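Local coordinates for protein glycosyl transferase (Staphylococcus aureus, PDB 5TZJ) that belongs to the family 2 glycosyltransferases and holds uridine-diphosphate-N-acetylglucosamine in its N-terminal, Rossmann-like domain, at residues F3-P8 / E99-A104; N21-Q26 / F33-V38. All coordinates share one frame; numbering follows the deposited sequence.

Interaction 1. Residues F3-P8 / E99-A104; sequences FSVIVP and ETLKDA. With UD1 (uridine-diphosphate-N-acetylglucosamine), chain C.
Two ribose hydroxyls of uridine-diphosphate-N-acetylglucosamine grip the backbone oxygen of Pro8: ligand O3B donates to Pro8 O at 2.7 Å and ligand O2' at a longer 3.3 Å. Pro8 lies near the C-terminal end of strand 3-9, in the Rossmann-like sheet of the GT-A fold, where nucleotide ligands characteristically bind. Its ring also touches the nucleoside, with Pro8 CB 3.4 Å from the uracil oxygen O2 of the ligand. Asp40 and Asp91 are among the other residues that hydrogen-bond the same ligand.

At the opposite end of the strand the side chains facing helix 100-111, Phe3 and Val5, are apolar and rest on its first turn. Leu101 CD2 lies over the Phe3 ring in a CH-pi contact, 4.1 Å from the centroid and 12° off the normal, the two side chains running alongside one another in opposing senses. Phe3 CG stands anti to its own carbonyl carbon (chi1 -63°), and the ring reaches the helix backbone, bringing CE2 within 3.5 Å of Leu101 O. Ala104 CB meets Phe3 CZ obliquely at 4.1 Å, and Val5 CG2 extends the apolar patch at 4.4 Å from Leu101 CD1. Glu99 occupies the N-cap position of this helix. One turn on, Lys102 NZ pairs with both Asp27 and Glu99, meeting Glu99 OE1 at 2.9 Å on the anti side of the carboxylate, 22° out of its plane.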
loop_
_atom_site.group_PDB
_atom_site.type_symbol
_atom_site.label_atom_id
_atom_site.label_comp_id
_atom_site.label_asym_id
_atom_site.label_seq_id
_atom_site.Cartn_x
_atom_site.Cartn_y
_atom_site.Cartn_z
ATOM N N PHE A 3 13.149 -8.528 -16.416
ATOM C CA PHE A 3 12.628 -7.530 -15.485
ATOM C C PHE A 3 12.628 -6.139 -16.098
ATOM O O PHE A 3 13.481 -5.786 -16.929
ATOM C CB PHE A 3 13.454 -7.497 -14.188
ATOM C CG PHE A 3 13.413 -8.787 -13.396
ATOM C CD1 PHE A 3 12.310 -9.087 -12.574
ATOM C CD2 PHE A 3 14.482 -9.682 -13.440
ATOM C CE1 PHE A 3 12.273 -10.273 -11.830
ATOM C CE2 PHE A 3 14.467 -10.867 -12.700
ATOM C CZ PHE A 3 13.372 -11.176 -11.905
ATOM N N SER A 4 11.686 -5.317 -15.656
ATOM C CA SER A 4 11.802 -3.892 -15.858
ATOM C C SER A 4 11.784 -3.282 -14.472
ATOM O O SER A 4 10.807 -3.465 -13.730
ATOM C CB SER A 4 10.672 -3.337 -16.728
ATOM O OG SER A 4 10.610 -3.969 -17.988
ATOM N N VAL A 5 12.874 -2.618 -14.099
ATOM C CA VAL A 5 12.940 -1.921 -12.817
ATOM C C VAL A 5 12.417 -0.502 -13.019
ATOM O O VAL A 5 13.014 0.284 -13.771
ATOM C CB VAL A 5 14.375 -1.903 -12.285
ATOM C CG1 VAL A 5 14.402 -1.205 -10.928
ATOM C CG2 VAL A 5 14.902 -3.346 -12.227
ATOM N N ILE A 6 11.315 -0.159 -12.361
ATOM C CA ILE A 6 10.653 1.122 -12.625
ATOM C C ILE A 6 10.940 2.077 -11.468
ATOM O O ILE A 6 10.621 1.778 -10.310
ATOM C CB ILE A 6 9.146 0.925 -12.860
ATOM C CG1 ILE A 6 8.933 0.274 -14.243
ATOM C CG2 ILE A 6 8.375 2.263 -12.673
ATOM C CD1 ILE A 6 7.517 -0.174 -14.532
ATOM N N VAL A 7 11.488 3.247 -11.791
ATOM C CA VAL A 7 11.978 4.234 -10.830
ATOM C C VAL A 7 11.360 5.580 -11.156
ATOM O O VAL A 7 11.765 6.219 -12.136
ATOM C CB VAL A 7 13.514 4.360 -10.884
ATOM C CG1 VAL A 7 14.002 5.387 -9.833
ATOM C CG2 VAL A 7 14.166 2.990 -10.699
ATOM N N PRO A 8 10.381 6.051 -10.393
ATOM C CA PRO A 8 9.951 7.450 -10.557
ATOM C C PRO A 8 10.931 8.345 -9.815
ATOM O O PRO A 8 11.311 8.044 -8.684
ATOM C CB PRO A 8 8.557 7.484 -9.907
ATOM C CG PRO A 8 8.648 6.340 -8.737
ATOM C CD PRO A 8 9.683 5.317 -9.342
ATOM N N GLU A 99 21.743 -9.682 -5.117
ATOM C CA GLU A 99 21.193 -10.939 -5.602
ATOM C C GLU A 99 19.683 -10.888 -5.825
ATOM O O GLU A 99 19.076 -11.921 -6.140
ATOM C CB GLU A 99 21.561 -12.055 -4.625
ATOM C CG GLU A 99 23.064 -12.101 -4.394
ATOM C CD GLU A 99 23.500 -13.239 -3.503
ATOM O OE1 GLU A 99 23.471 -14.420 -3.937
ATOM O OE2 GLU A 99 23.872 -12.937 -2.353
ATOM N N THR A 100 19.068 -9.711 -5.706
ATOM C CA THR A 100 17.612 -9.627 -5.787
ATOM C C THR A 100 17.083 -10.204 -7.092
ATOM O O THR A 100 16.227 -11.093 -7.082
ATOM C CB THR A 100 17.157 -8.179 -5.626
ATOM O OG1 THR A 100 17.500 -7.738 -4.308
ATOM C CG2 THR A 100 15.666 -8.074 -5.826
ATOM N N LEU A 101 17.579 -9.719 -8.230
ATOM C CA LEU A 101 17.009 -10.168 -9.500
ATOM C C LEU A 101 17.346 -11.635 -9.775
ATOM O O LEU A 101 16.533 -12.369 -10.348
ATOM C CB LEU A 101 17.489 -9.266 -10.652
ATOM C CG LEU A 101 17.054 -7.788 -10.608
ATOM C CD1 LEU A 101 17.222 -7.085 -11.990
ATOM C CD2 LEU A 101 15.626 -7.629 -10.065
ATOM N N LYS A 102 18.542 -12.072 -9.393
ATOM C CA LYS A 102 18.883 -13.484 -9.536
ATOM C C LYS A 102 17.965 -14.354 -8.673
ATOM O O LYS A 102 17.315 -15.279 -9.173
ATOM C CB LYS A 102 20.346 -13.707 -9.166
ATOM C CG LYS A 102 20.811 -15.135 -9.296
ATOM C CD LYS A 102 22.231 -15.237 -8.796
ATOM C CE LYS A 102 22.347 -14.793 -7.342
ATOM N NZ LYS A 102 23.692 -15.101 -6.768
ATOM N N ASP A 103 17.873 -14.044 -7.381
ATOM C CA ASP A 103 17.007 -14.839 -6.507
ATOM C C ASP A 103 15.562 -14.822 -6.992
ATOM O O ASP A 103 14.900 -15.865 -7.021
ATOM C CB ASP A 103 17.089 -14.342 -5.067
ATOM C CG ASP A 103 18.423 -14.632 -4.416
ATOM O OD1 ASP A 103 19.348 -15.160 -5.103
ATOM O OD2 ASP A 103 18.539 -14.319 -3.207
ATOM N N ALA A 104 15.060 -13.656 -7.410
ATOM C CA ALA A 104 13.658 -13.602 -7.820
ATOM C C ALA A 104 13.437 -14.344 -9.126
ATOM O O ALA A 104 12.395 -14.973 -9.317
ATOM C CB ALA A 104 13.181 -12.148 -7.957
HETATM C "C1'" UD1 C . 6.174 5.457 0.451
HETATM C "C2'" UD1 C . 6.082 4.211 -0.421
HETATM C "C3'" UD1 C . 6.082 4.682 -1.837
HETATM C "C4'" UD1 C . 4.758 5.323 -2.066
HETATM C "C5'" UD1 C . 4.741 6.637 -1.282
HETATM C "C6'" UD1 C . 3.418 7.329 -1.435
HETATM C "C7'" UD1 C . 7.026 2.273 0.865
HETATM C "C8'" UD1 C . 5.716 2.197 1.630
HETATM N "N2'" UD1 C . 7.215 3.286 -0.142
HETATM O "O1'" UD1 C . 7.408 6.019 0.193
HETATM O "O3'" UD1 C . 6.371 3.610 -2.779
HETATM O "O4'" UD1 C . 4.560 5.544 -3.449
HETATM O "O5'" UD1 C . 5.006 6.377 0.160
HETATM O "O6'" UD1 C . 2.376 6.393 -1.310
HETATM O "O7'" UD1 C . 7.911 1.530 1.095
HETATM N N1 UD1 C . 8.017 10.958 -6.663
HETATM C C2 UD1 C . 7.576 11.376 -8.024
HETATM N N3 UD1 C . 6.799 12.641 -8.217
HETATM C C4 UD1 C . 6.473 13.448 -7.045
HETATM C C5 UD1 C . 6.896 13.009 -5.675
HETATM C C6 UD1 C . 7.667 11.755 -5.500
HETATM O O2 UD1 C . 7.849 10.711 -8.949
HETATM O O4 UD1 C . 5.858 14.453 -7.197
HETATM C C1B UD1 C . 8.712 9.705 -6.518
HETATM C C2B UD1 C . 10.013 9.757 -5.543
HETATM O "O2'" UD1 C . 11.169 10.275 -6.312
HETATM C C3B UD1 C . 10.145 8.503 -5.110
HETATM C C4B UD1 C . 8.720 7.912 -5.084
HETATM O O4B UD1 C . 7.861 8.854 -5.948
HETATM O O3B UD1 C . 10.913 7.655 -6.092
HETATM C C5B UD1 C . 8.119 7.855 -3.792
HETATM O O5B UD1 C . 8.059 9.143 -3.242
HETATM P PA UD1 C . 8.675 9.320 -1.722
HETATM O O1A UD1 C . 8.821 10.782 -1.388
HETATM O O2A UD1 C . 9.998 8.583 -1.613
HETATM O O3A UD1 C . 7.542 8.565 -0.759
HETATM P PB UD1 C . 7.802 7.586 0.549
HETATM O O1B UD1 C . 9.231 7.589 1.044
HETATM O O2B UD1 C . 6.908 8.260 1.578
#

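Interaction 2. Residues N21-Q26 / F33-V38; sequences NSLAKQ and FEVVVV
The Phe33 ring turns its edge to the end of helix 16-24: Leu23 O lies near the ring plane, 3.5 Å from Phe33 CZ, and Gln26 CB comes in obliquely at 4.3 Å from the same carbon. Leu101 CD1, from helix 100-111, lies over one face, and Phe3, Phe28 and Leu57 also pack around the ring. Phe33 CG sits between its backbone N and carbonyl carbon (chi1 70°), a rotation that carries the ring across to the last helical turn. The second flat group, the Gln26 amide, has Ser22 O in its plane.

These residues join the helix and second strand of a right-handed beta-alpha-beta crossover, the repeating unit of a Rossmann-like domain. Deeper along strand 33-39 the contact is purely aliphatic. Leu23 CD1 meets both branches of Val35, 3.7 Å from CG1 and 3.8 Å from CG2, the two side chains crossing at a slant, and Leu23 also packs on Val5 of the adjoining strand.

Gln26 starts toward the strand, but its end folds back onto the helix. NE2 of Gln26 donates to Ser22 O at 3.0 Å along a nearly straight path (174°), although it approaches from 38° above the carbonyl plane. The stronger partner of NE2 is Asn97 O, while Gln26 OE1 accepts from Leu101 N. No hydrogen bond joins helix to strand: the contact rests on apolar packing and a carbonyl oxygen at a ring edge, probably mildly favourable, while backbone groups satisfy the buried amide at both ends, fixing its rotation and linking the helix terminus to residues 97-101.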
loop_
_atom_site.group_PDB
_atom_site.type_symbol
_atom_site.label_atom_id
_atom_site.label_comp_id
_atom_site.label_asym_id
_atom_site.label_seq_id
_atom_site.Cartn_x
_atom_site.Cartn_y
_atom_site.Cartn_z
ATOM N N ASN A 21 23.666 2.422 -8.390
ATOM C CA ASN A 21 24.799 1.536 -8.102
ATOM C C ASN A 21 24.308 0.135 -7.761
ATOM O O ASN A 21 24.920 -0.862 -8.169
ATOM C CB ASN A 21 25.651 2.064 -6.942
ATOM C CG ASN A 21 26.489 3.264 -7.308
ATOM O OD1 ASN A 21 26.729 3.550 -8.487
ATOM N ND2 ASN A 21 26.959 3.976 -6.284
ATOM N N SER A 22 23.188 0.045 -7.025
ATOM C CA SER A 22 22.684 -1.270 -6.630
ATOM C C SER A 22 22.129 -2.020 -7.835
ATOM O O SER A 22 22.234 -3.253 -7.900
ATOM C CB SER A 22 21.619 -1.130 -5.536
ATOM O OG SER A 22 20.333 -0.914 -6.097
ATOM N N LEU A 23 21.555 -1.286 -8.805
ATOM C CA LEU A 23 21.154 -1.883 -10.080
ATOM C C LEU A 23 22.367 -2.311 -10.917
ATOM O O LEU A 23 22.364 -3.390 -11.530
ATOM C CB LEU A 23 20.263 -0.893 -10.839
ATOM C CG LEU A 23 18.981 -0.525 -10.048
ATOM C CD1 LEU A 23 17.982 0.303 -10.856
ATOM C CD2 LEU A 23 18.308 -1.790 -9.602
ATOM N N ALA A 24 23.423 -1.493 -10.954
ATOM C CA ALA A 24 24.586 -1.888 -11.748
ATOM C C ALA A 24 25.385 -3.016 -11.092
ATOM O O ALA A 24 26.102 -3.739 -11.796
ATOM C CB ALA A 24 25.481 -0.670 -12.015
ATOM N N LYS A 25 25.289 -3.178 -9.771
ATOM C CA LYS A 25 25.940 -4.270 -9.051
ATOM C C LYS A 25 25.110 -5.553 -8.999
ATOM O O LYS A 25 25.531 -6.502 -8.333
ATOM C CB LYS A 25 26.272 -3.849 -7.608
ATOM C CG LYS A 25 27.230 -2.673 -7.455
ATOM C CD LYS A 25 28.650 -3.099 -7.159
ATOM C CE LYS A 25 29.638 -1.935 -7.358
ATOM N NZ LYS A 25 29.073 -0.671 -6.790
ATOM N N GLN A 26 23.937 -5.607 -9.647
ATOM C CA GLN A 26 23.189 -6.860 -9.712
ATOM C C GLN A 26 24.064 -7.968 -10.288
ATOM O O GLN A 26 24.688 -7.803 -11.352
ATOM C CB GLN A 26 21.926 -6.709 -10.555
ATOM C CG GLN A 26 20.822 -5.855 -9.892
ATOM C CD GLN A 26 20.369 -6.433 -8.557
ATOM O OE1 GLN A 26 19.751 -7.494 -8.509
ATOM N NE2 GLN A 26 20.668 -5.726 -7.472
ATOM N N PHE A 33 17.641 -7.257 -17.959
ATOM C CA PHE A 33 16.715 -6.328 -17.325
ATOM C C PHE A 33 16.960 -4.943 -17.898
ATOM O O PHE A 33 17.940 -4.696 -18.619
ATOM C CB PHE A 33 16.802 -6.352 -15.779
ATOM C CG PHE A 33 18.070 -5.768 -15.188
ATOM C CD1 PHE A 33 19.217 -6.531 -15.084
ATOM C CD2 PHE A 33 18.104 -4.479 -14.693
ATOM C CE1 PHE A 33 20.372 -6.007 -14.517
ATOM C CE2 PHE A 33 19.258 -3.955 -14.116
ATOM C CZ PHE A 33 20.387 -4.729 -14.024
ATOM N N GLU A 34 16.000 -4.067 -17.642
ATOM C CA GLU A 34 16.056 -2.688 -18.065
ATOM C C GLU A 34 15.649 -1.844 -16.872
ATOM O O GLU A 34 14.960 -2.337 -15.969
ATOM C CB GLU A 34 15.116 -2.419 -19.247
ATOM C CG GLU A 34 13.621 -2.429 -18.891
ATOM C CD GLU A 34 12.748 -2.171 -20.105
ATOM O OE1 GLU A 34 13.309 -1.858 -21.177
ATOM O OE2 GLU A 34 11.510 -2.288 -20.011
ATOM N N VAL A 35 16.112 -0.593 -16.851
ATOM C CA VAL A 35 15.790 0.336 -15.783
ATOM C C VAL A 35 15.026 1.465 -16.434
ATOM O O VAL A 35 15.566 2.142 -17.316
ATOM C CB VAL A 35 17.049 0.857 -15.068
ATOM C CG1 VAL A 35 16.661 1.828 -13.903
ATOM C CG2 VAL A 35 17.896 -0.275 -14.595
ATOM N N VAL A 36 13.774 1.652 -16.033
ATOM C CA VAL A 36 12.892 2.629 -16.653
ATOM C C VAL A 36 12.719 3.758 -15.662
ATOM O O VAL A 36 12.028 3.615 -14.640
ATOM C CB VAL A 36 11.537 2.035 -17.054
ATOM C CG1 VAL A 36 10.728 3.074 -17.873
ATOM C CG2 VAL A 36 11.737 0.712 -17.800
ATOM N N VAL A 37 13.362 4.870 -15.965
ATOM C CA VAL A 37 13.381 6.041 -15.112
ATOM C C VAL A 37 12.457 7.059 -15.745
ATOM O O VAL A 37 12.693 7.485 -16.895
ATOM C CB VAL A 37 14.812 6.602 -14.962
ATOM C CG1 VAL A 37 14.786 7.929 -14.134
ATOM C CG2 VAL A 37 15.729 5.557 -14.315
ATOM N N VAL A 38 11.421 7.461 -15.003
ATOM C CA VAL A 38 10.576 8.568 -15.411
ATOM C C VAL A 38 10.711 9.686 -14.385
ATOM O O VAL A 38 10.370 9.521 -13.206
ATOM C CB VAL A 38 9.115 8.153 -15.589
ATOM C CG1 VAL A 38 8.279 9.390 -16.072
ATOM C CG2 VAL A 38 9.055 7.035 -16.571
#

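How the interactions relate
From the N terminus, strand 3-9 leads into helix 16-24, and the chain returns through strand 33-39, where interaction 2 closes a short loop of six residues. Much later the chain reaches helix 100-111, and interaction 1 closes a far longer loop that contains the whole of interaction 2. The contacts meet in the sheet, where strands 3-9 and 33-39 run parallel as neighbours: Val36 N lies 2.7 Å from Val5 O, a probable hydrogen bond. Leu101 CD1 also packs 3.6 Å from Phe33 CG. Both helices pack near the N-terminal ends of these two strands, whereas uridine-diphosphate-N-acetylglucosamine lies at the C-terminal end of strand 3-9.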